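Local coordinates for protein argonaute 5 (Arabidopsis thaliana, PDB 4G0O) that probably recognises the 5' nucleotide of small RNAs through its MID domain, so helping to sort them for RNA silencing, at residues Q34-C39 against M44-Q49; V40-E45 against Y120-A125; D68-A73 against T99-V104. All blocks are in the same frame, centred on the assembly; numbering follows the deposited sequence.

Contact 1: residues Q34-C39 against M44-Q49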
loop_
_atom_site.group_PDB
_atom_site.type_symbol
_atom_site.label_atom_id
_atom_site.label_comp_id
_atom_site.label_asym_id
_atom_site.label_seq_id
_atom_site.Cartn_x
_atom_site.Cartn_y
_atom_site.Cartn_z
ATOM N N GLN A 34 -0.629 10.822 -3.989
ATOM C CA GLN A 34 0.015 11.630 -2.960
ATOM C C GLN A 34 1.002 10.829 -2.103
ATOM O O GLN A 34 2.083 11.325 -1.775
ATOM C CB GLN A 34 -1.029 12.333 -2.075
ATOM C CG GLN A 34 -1.712 13.522 -2.739
ATOM C CD GLN A 34 -2.826 14.132 -1.885
ATOM O OE1 GLN A 34 -2.749 14.173 -0.649
ATOM N NE2 GLN A 34 -3.870 14.610 -2.551
ATOM N N LEU A 35 0.633 9.596 -1.748
ATOM C CA LEU A 35 1.470 8.753 -0.888
ATOM C C LEU A 35 2.827 8.537 -1.547
ATOM O O LEU A 35 3.869 8.729 -0.920
ATOM C CB LEU A 35 0.794 7.409 -0.626
ATOM C CG LEU A 35 0.927 6.782 0.767
ATOM C CD1 LEU A 35 0.674 5.315 0.667
ATOM C CD2 LEU A 35 2.274 7.059 1.457
ATOM N N ILE A 36 2.803 8.172 -2.826
ATOM C CA ILE A 36 4.027 7.986 -3.600
ATOM C C ILE A 36 4.863 9.268 -3.699
ATOM O O ILE A 36 6.090 9.211 -3.603
ATOM C CB ILE A 36 3.714 7.407 -4.981
ATOM C CG1 ILE A 36 3.527 5.899 -4.854
ATOM C CG2 ILE A 36 4.826 7.700 -5.986
ATOM C CD1 ILE A 36 2.799 5.291 -6.019
ATOM N N GLY A 37 4.196 10.412 -3.854
ATOM C CA GLY A 37 4.865 11.701 -3.849
ATOM C C GLY A 37 5.558 11.951 -2.521
ATOM O O GLY A 37 6.645 12.516 -2.472
ATOM N N MET A 38 4.917 11.515 -1.441
ATOM C CA MET A 38 5.490 11.594 -0.099
ATOM C C MET A 38 6.647 10.590 0.088
ATOM O O MET A 38 7.689 10.939 0.644
ATOM C CB MET A 38 4.387 11.391 0.954
ATOM C CG MET A 38 4.857 11.411 2.400
ATOM S SD MET A 38 5.734 12.922 2.903
ATOM C CE MET A 38 4.391 14.127 2.977
ATOM N N CYS A 39 6.477 9.352 -0.379
ATOM C CA CYS A 39 7.587 8.400 -0.382
ATOM C C CYS A 39 8.772 8.998 -1.138
ATOM O O CYS A 39 9.910 8.946 -0.678
ATOM C CB CYS A 39 7.183 7.071 -1.042
ATOM S SG CYS A 39 6.069 5.991 -0.056
ATOM N N MET A 44 12.684 7.797 -1.564
ATOM C CA MET A 44 12.408 6.587 -2.346
ATOM C C MET A 44 12.320 6.920 -3.818
ATOM O O MET A 44 12.231 8.097 -4.193
ATOM C CB MET A 44 11.103 5.922 -1.911
ATOM C CG MET A 44 11.133 5.380 -0.500
ATOM S SD MET A 44 9.675 4.389 -0.163
ATOM C CE MET A 44 10.146 2.840 -0.960
ATOM N N GLU A 45 12.372 5.878 -4.644
ATOM C CA GLU A 45 12.077 6.008 -6.063
ATOM C C GLU A 45 10.935 5.055 -6.421
ATOM O O GLU A 45 10.953 3.888 -6.047
ATOM C CB GLU A 45 13.308 5.711 -6.915
ATOM C CG GLU A 45 13.199 6.300 -8.310
ATOM C CD GLU A 45 14.247 5.773 -9.272
ATOM O OE1 GLU A 45 15.380 5.452 -8.828
ATOM O OE2 GLU A 45 13.915 5.678 -10.483
ATOM N N PHE A 46 9.924 5.567 -7.115
ATOM C CA PHE A 46 8.759 4.772 -7.466
ATOM C C PHE A 46 8.471 4.919 -8.940
ATOM O O PHE A 46 8.469 6.035 -9.451
ATOM C CB PHE A 46 7.532 5.296 -6.724
ATOM C CG PHE A 46 7.085 4.439 -5.577
ATOM C CD1 PHE A 46 6.089 3.484 -5.754
ATOM C CD2 PHE A 46 7.625 4.616 -4.315
ATOM C CE1 PHE A 46 5.664 2.719 -4.705
ATOM C CE2 PHE A 46 7.201 3.834 -3.255
ATOM C CZ PHE A 46 6.218 2.891 -3.451
ATOM N N LYS A 47 8.206 3.802 -9.617
ATOM C CA LYS A 47 7.622 3.862 -10.943
ATOM C C LYS A 47 6.217 4.417 -10.784
ATOM O O LYS A 47 5.461 3.932 -9.952
ATOM C CB LYS A 47 7.565 2.471 -11.555
ATOM C CG LYS A 47 7.305 2.441 -13.041
ATOM C CD LYS A 47 7.546 1.025 -13.566
ATOM C CE LYS A 47 7.234 0.900 -15.053
ATOM N NZ LYS A 47 5.777 1.002 -15.308
ATOM N N PRO A 48 5.869 5.453 -11.562
ATOM C CA PRO A 48 4.559 6.105 -11.397
ATOM C C PRO A 48 3.363 5.273 -11.851
ATOM O O PRO A 48 2.246 5.548 -11.434
ATOM C CB PRO A 48 4.674 7.385 -12.240
ATOM C CG PRO A 48 5.847 7.185 -13.119
ATOM C CD PRO A 48 6.766 6.202 -12.457
ATOM N N GLN A 49 3.601 4.266 -12.681
ATOM C CA GLN A 49 2.529 3.423 -13.181
ATOM C C GLN A 49 2.520 2.126 -12.374
ATOM O O GLN A 49 3.569 1.529 -12.137
ATOM C CB GLN A 49 2.715 3.136 -14.680
ATOM C CG GLN A 49 2.769 4.394 -15.582
ATOM C CD GLN A 49 4.173 4.730 -16.106
ATOM O OE1 GLN A 49 4.341 4.661 -17.423
ATOM N NE2 GLN A 49 5.082 5.064 -15.342
#
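With CG1 of I36 opposite its own carbonyl carbon and beside the backbone N (chi1 -81°), the side chain leaves helix 27-42 with CG1 and CG2 turned to F46. CG1 lies over one ring face, displaced toward the rim, 3.6 Å from F46 CD1. It makes a CH-pi contact there, close to the ring normal. CG2 covers the root of the ring, 3.7 Å from F46 CB. C39 takes the next helical turn: its CB sits 3.9 Å from F46 CE2, and its SG makes an oblique sulfur-aromatic contact with the same ring. Helix 27-42 is the crossover of a beta-alpha-beta unit whose strands 7-18 and 45-46 run parallel, and F46 is the strand residue that faces the helix. The ring also meets W14 edge-to-face, while E45 bonds by its backbone to A9 and V11. Just before the strand, M44 N donates to C39 O at 3.1 Å. The M44 chain then bends at chi3, and SD comes 3.8 Å from C39 CB and 3.9 Å from C39 SG, while also lying in the ring plane at the edge of F46.

Contact 2: residues V40-E45 against Y120-A125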
loop_
_atom_site.group_PDB
_atom_site.type_symbol
_atom_site.label_atom_id
_atom_site.label_comp_id
_atom_site.label_asym_id
_atom_site.label_seq_id
_atom_site.Cartn_x
_atom_site.Cartn_y
_atom_site.Cartn_z
ATOM N N VAL A 40 8.495 9.574 -2.305
ATOM C CA VAL A 40 9.564 10.063 -3.168
ATOM C C VAL A 40 10.272 11.297 -2.602
ATOM O O VAL A 40 11.498 11.370 -2.612
ATOM C CB VAL A 40 9.080 10.296 -4.612
ATOM C CG1 VAL A 40 10.013 11.253 -5.351
ATOM C CG2 VAL A 40 8.992 8.949 -5.342
ATOM N N SER A 41 9.507 12.247 -2.075
ATOM C CA SER A 41 10.121 13.425 -1.452
ATOM C C SER A 41 11.067 13.033 -0.319
ATOM O O SER A 41 12.019 13.756 -0.029
ATOM C CB SER A 41 9.060 14.385 -0.913
ATOM O OG SER A 41 8.247 13.735 0.052
ATOM N N LYS A 42 10.812 11.891 0.320
ATOM C CA LYS A 42 11.625 11.480 1.466
ATOM C C LYS A 42 12.839 10.629 1.084
ATOM O O LYS A 42 13.703 10.379 1.925
ATOM C CB LYS A 42 10.781 10.788 2.537
ATOM C CG LYS A 42 9.712 11.693 3.154
ATOM C CD LYS A 42 9.099 11.087 4.413
ATOM C CE LYS A 42 9.602 11.796 5.678
ATOM N NZ LYS A 42 10.979 11.390 6.063
ATOM N N GLY A 43 12.912 10.198 -0.176
ATOM C CA GLY A 43 14.115 9.551 -0.672
ATOM C C GLY A 43 13.917 8.286 -1.486
ATOM O O GLY A 43 14.881 7.751 -2.040
ATOM N N MET A 44 12.684 7.797 -1.564
ATOM C CA MET A 44 12.408 6.587 -2.346
ATOM C C MET A 44 12.320 6.920 -3.818
ATOM O O MET A 44 12.231 8.097 -4.193
ATOM C CB MET A 44 11.103 5.922 -1.911
ATOM C CG MET A 44 11.133 5.380 -0.500
ATOM S SD MET A 44 9.675 4.389 -0.163
ATOM C CE MET A 44 10.146 2.840 -0.960
ATOM N N GLU A 45 12.372 5.878 -4.644
ATOM C CA GLU A 45 12.077 6.008 -6.063
ATOM C C GLU A 45 10.935 5.055 -6.421
ATOM O O GLU A 45 10.953 3.888 -6.047
ATOM C CB GLU A 45 13.308 5.711 -6.915
ATOM C CG GLU A 45 13.199 6.300 -8.310
ATOM C CD GLU A 45 14.247 5.773 -9.272
ATOM O OE1 GLU A 45 15.380 5.452 -8.828
ATOM O OE2 GLU A 45 13.915 5.678 -10.483
ATOM N N TYR A 120 0.021 11.418 8.213
ATOM C CA TYR A 120 -0.313 9.999 8.151
ATOM C C TYR A 120 0.484 9.355 7.023
ATOM O O TYR A 120 1.084 8.288 7.189
ATOM C CB TYR A 120 -1.816 9.817 7.932
ATOM C CG TYR A 120 -2.252 8.411 7.568
ATOM C CD1 TYR A 120 -2.296 7.407 8.520
ATOM C CD2 TYR A 120 -2.666 8.104 6.275
ATOM C CE1 TYR A 120 -2.727 6.112 8.191
ATOM C CE2 TYR A 120 -3.092 6.819 5.932
ATOM C CZ TYR A 120 -3.120 5.825 6.898
ATOM O OH TYR A 120 -3.543 4.545 6.572
ATOM N N MET A 121 0.510 10.031 5.881
ATOM C CA MET A 121 1.251 9.553 4.727
ATOM C C MET A 121 2.770 9.616 4.926
ATOM O O MET A 121 3.517 8.823 4.338
ATOM C CB MET A 121 0.813 10.310 3.482
ATOM C CG MET A 121 -0.678 10.070 3.158
ATOM S SD MET A 121 -1.262 11.199 1.894
ATOM C CE MET A 121 -1.484 10.099 0.549
ATOM N N GLU A 122 3.229 10.555 5.747
ATOM C CA GLU A 122 4.633 10.551 6.146
ATOM C C GLU A 122 4.947 9.245 6.881
ATOM O O GLU A 122 5.873 8.527 6.514
ATOM C CB GLU A 122 4.959 11.768 7.020
ATOM C CG GLU A 122 6.420 11.839 7.436
ATOM C CD GLU A 122 6.844 13.220 7.938
ATOM O OE1 GLU A 122 6.120 14.216 7.684
ATOM O OE2 GLU A 122 7.911 13.292 8.585
ATOM N N ASN A 123 4.143 8.933 7.898
ATOM C CA ASN A 123 4.249 7.671 8.643
ATOM C C ASN A 123 4.196 6.409 7.775
ATOM O O ASN A 123 5.040 5.524 7.897
ATOM C CB ASN A 123 3.151 7.585 9.707
ATOM C CG ASN A 123 3.398 8.512 10.864
ATOM O OD1 ASN A 123 4.256 8.246 11.706
ATOM N ND2 ASN A 123 2.641 9.607 10.928
ATOM N N VAL A 124 3.188 6.329 6.917
ATOM C CA VAL A 124 3.059 5.213 5.983
ATOM C C VAL A 124 4.261 5.112 5.052
ATOM O O VAL A 124 4.790 4.020 4.830
ATOM C CB VAL A 124 1.758 5.334 5.166
ATOM C CG1 VAL A 124 1.705 4.301 4.031
ATOM C CG2 VAL A 124 0.563 5.207 6.098
ATOM N N ALA A 125 4.698 6.242 4.509
ATOM C CA ALA A 125 5.857 6.259 3.611
ATOM C C ALA A 125 7.103 5.626 4.246
ATOM O O ALA A 125 7.804 4.850 3.611
ATOM C CB ALA A 125 6.158 7.685 3.145
#
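K42, in the last turn of helix 27-42, and A125, on helix 118-131, make the nearest backbone approach, their CA atoms 8.1 Å apart. Beyond K42 the chain leaves the helix at G43, whose positive phi (135°) suits a glycine; G43 N bonds back to V40 O at 3.1 Å, and M44 N, too, bonds back into that turn, at C39 O. No hydrogen bond crosses the contact, which rests on one side-chain pair and one loose approach of a side chain to a backbone oxygen. K42 points toward helix 118-131 and bends at chi3 and chi4, bringing CE to 3.6 Å from E122 CG. E122 extends its CG opposite its backbone N (chi1 -178°), and the two chains cross at about a right angle, methylene against methylene. The charges do not pair closely: K42 NZ stays 4.4 Å from E122 OE2 and gives its hydrogen bond to K3 O, so the attraction to E122 is probably a longer-range one. Deeper in, M44 SD approaches A125 O to 4.2 Å; the M44 side chain also touches M5, A9 and V11, reaching both strands 3-5 and 7-18. A125 is buried and directs its methyl group toward helix 27-42. The turn at G43 is a Schellman motif, ending a helix with a positive-phi glycine and sending the chain into strand 45-46 of the parallel sheet.

Contact 3: residues D68-A73 against T99-V104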
loop_
_atom_site.group_PDB
_atom_site.type_symbol
_atom_site.label_atom_id
_atom_site.label_comp_id
_atom_site.label_asym_id
_atom_site.label_seq_id
_atom_site.Cartn_x
_atom_site.Cartn_y
_atom_site.Cartn_z
ATOM N N ASP A 68 -5.481 -13.450 -7.211
ATOM C CA ASP A 68 -5.509 -12.990 -8.600
ATOM C C ASP A 68 -4.362 -12.014 -8.849
ATOM O O ASP A 68 -3.616 -12.134 -9.822
ATOM C CB ASP A 68 -6.844 -12.309 -8.908
ATOM C CG ASP A 68 -6.917 -11.767 -10.323
ATOM O OD1 ASP A 68 -7.365 -10.611 -10.486
ATOM O OD2 ASP A 68 -6.553 -12.496 -11.274
ATOM N N ILE A 69 -4.219 -11.049 -7.949
ATOM C CA ILE A 69 -3.192 -10.014 -8.095
ATOM C C ILE A 69 -1.814 -10.645 -8.096
ATOM O O ILE A 69 -0.941 -10.279 -8.882
ATOM C CB ILE A 69 -3.308 -9.008 -6.963
ATOM C CG1 ILE A 69 -4.440 -8.042 -7.290
ATOM C CG2 ILE A 69 -2.001 -8.249 -6.770
ATOM C CD1 ILE A 69 -5.294 -7.754 -6.147
ATOM N N HIS A 70 -1.653 -11.629 -7.223
ATOM C CA HIS A 70 -0.401 -12.341 -7.081
ATOM C C HIS A 70 -0.014 -13.123 -8.325
ATOM O O HIS A 70 1.164 -13.191 -8.651
ATOM C CB HIS A 70 -0.460 -13.286 -5.890
ATOM C CG HIS A 70 0.740 -14.162 -5.768
ATOM N ND1 HIS A 70 2.019 -13.660 -5.665
ATOM C CD2 HIS A 70 0.862 -15.514 -5.749
ATOM C CE1 HIS A 70 2.875 -14.662 -5.567
ATOM N NE2 HIS A 70 2.195 -15.800 -5.619
ATOM N N LYS A 71 -0.991 -13.725 -9.009
ATOM C CA LYS A 71 -0.673 -14.545 -10.191
ATOM C C LYS A 71 -0.445 -13.691 -11.427
ATOM O O LYS A 71 0.321 -14.067 -12.319
ATOM C CB LYS A 71 -1.742 -15.613 -10.465
ATOM C CG LYS A 71 -1.846 -16.648 -9.360
ATOM C CD LYS A 71 -2.702 -17.846 -9.748
ATOM C CE LYS A 71 -2.619 -18.898 -8.654
ATOM N NZ LYS A 71 -3.239 -20.192 -9.052
ATOM N N ARG A 72 -1.098 -12.533 -11.459
ATOM C CA ARG A 72 -0.996 -11.618 -12.592
ATOM C C ARG A 72 0.179 -10.697 -12.407
ATOM O O ARG A 72 0.565 -9.991 -13.334
ATOM C CB ARG A 72 -2.273 -10.786 -12.748
ATOM C CG ARG A 72 -3.520 -11.638 -12.979
ATOM C CD ARG A 72 -4.662 -10.843 -13.596
ATOM N NE ARG A 72 -5.433 -10.085 -12.613
ATOM C CZ ARG A 72 -5.292 -8.779 -12.415
ATOM N NH1 ARG A 72 -6.031 -8.159 -11.511
ATOM N NH2 ARG A 72 -4.405 -8.091 -13.124
ATOM N N ALA A 73 0.743 -10.692 -11.204
ATOM C CA ALA A 73 1.915 -9.873 -10.929
ATOM C C ALA A 73 2.874 -10.578 -9.983
ATOM O O ALA A 73 3.079 -10.140 -8.859
ATOM C CB ALA A 73 1.502 -8.532 -10.364
ATOM N N THR A 99 2.389 -14.573 4.699
ATOM C CA THR A 99 2.677 -15.986 4.833
ATOM C C THR A 99 2.303 -16.789 3.583
ATOM O O THR A 99 3.114 -17.569 3.077
ATOM C CB THR A 99 1.968 -16.593 6.071
ATOM O OG1 THR A 99 0.551 -16.535 5.885
ATOM C CG2 THR A 99 2.324 -15.826 7.326
ATOM N N GLU A 100 1.090 -16.601 3.067
ATOM C CA GLU A 100 0.614 -17.516 2.037
ATOM C C GLU A 100 1.052 -17.239 0.596
ATOM O O GLU A 100 1.452 -18.165 -0.116
ATOM C CB GLU A 100 -0.889 -17.764 2.180
ATOM C CG GLU A 100 -1.176 -18.963 3.116
ATOM C CD GLU A 100 -2.253 -18.668 4.136
ATOM O OE1 GLU A 100 -3.221 -17.966 3.772
ATOM O OE2 GLU A 100 -2.144 -19.134 5.292
ATOM N N LEU A 101 1.022 -15.984 0.157
ATOM C CA LEU A 101 1.342 -15.717 -1.246
ATOM C C LEU A 101 2.745 -15.142 -1.429
ATOM O O LEU A 101 3.336 -15.220 -2.519
ATOM C CB LEU A 101 0.294 -14.787 -1.850
ATOM C CG LEU A 101 -1.118 -15.347 -1.679
ATOM C CD1 LEU A 101 -2.143 -14.461 -2.369
ATOM C CD2 LEU A 101 -1.184 -16.795 -2.190
ATOM N N GLY A 102 3.281 -14.578 -0.352
ATOM C CA GLY A 102 4.583 -13.932 -0.396
ATOM C C GLY A 102 4.492 -12.599 -1.102
ATOM O O GLY A 102 5.103 -12.381 -2.153
ATOM N N ILE A 103 3.707 -11.701 -0.529
ATOM C CA ILE A 103 3.610 -10.356 -1.070
ATOM C C ILE A 103 3.749 -9.297 0.018
ATOM O O ILE A 103 3.066 -9.338 1.061
ATOM C CB ILE A 103 2.333 -10.165 -1.904
ATOM C CG1 ILE A 103 2.034 -8.693 -2.106
ATOM C CG2 ILE A 103 1.149 -10.802 -1.252
ATOM C CD1 ILE A 103 0.872 -8.526 -3.017
ATOM N N VAL A 104 4.673 -8.374 -0.219
ATOM C CA VAL A 104 4.896 -7.282 0.702
ATOM C C VAL A 104 3.710 -6.345 0.593
ATOM O O VAL A 104 3.439 -5.796 -0.473
ATOM C CB VAL A 104 6.211 -6.533 0.378
ATOM C CG1 VAL A 104 6.266 -5.216 1.134
ATOM C CG2 VAL A 104 7.433 -7.419 0.710
#
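H70 lies against L101 where the C-terminal parts of helices 62-72 and 90-101 come together, and its side chain can be traced outward atom by atom. CB comes nearest to the branch tip of L101, with H70 CB 4.1 Å from L101 CD1. With CG opposite the backbone N (chi1 174°), the imidazole swings out from helix 62-72 and turns one face to L101. CG and CD2 lie under the leucine root, each 4.0 Å from L101 CB. That methylene stands above the ring, offset toward its rim, and makes a CH-pi contact 15° off the normal. On the far part of the ring the backbone takes over: L101 O is over the same face, closest to H70 CE1 at 3.1 Å. ND1 is more distant from this oxygen, and at the tip H70 NE2 is 3.4 Å from L101 O, but the angle is too poor for a hydrogen bond. The oxygen therefore looks down on the ring rather than meeting an N-H.

Helix 90-101 widens into a pi-type turn before it ends, and G102 leaves it with positive phi (74°), leading to I103 and strand 105-108. I69 and I103 both pack on L76 of the intervening loop, and reach the sheet through I55 and L79 respectively. On the other flank of helix 62-72, one turn apart, R72 and D68 form a salt bridge, R72 NE standing 2.9 Å from D68 OD1; NH1 gives a second bond to the same oxygen, in the guanidinium plane. An oxygen at a helix C-terminus over an imidazole face would be favoured by an electron-poor ring, so this carbonyl may modestly stabilise the protonated form of H70.

In the fold
Contacts 1 and 2 are neighbours, their centres 8 Å apart, and share helix 27-42 together with M44 and E45: contact 1 packs the helix on strand 45-46, which follows it; contact 2 sets its end against helix 118-131. They meet directly where C39 SG packs on A125 CB, 3.6 Å away. Contact 3 lies about 21 Å from contact 1 and 23 Å from contact 2 between centres, on the opposite side of the chain's centre from contact 2. Along the chain it follows contact 1 and is nested in the long loop closed by contact 2. Strands 45-46 and 105-108, reached from contacts 1 and 3, belong to the same parallel sheet of the MID domain.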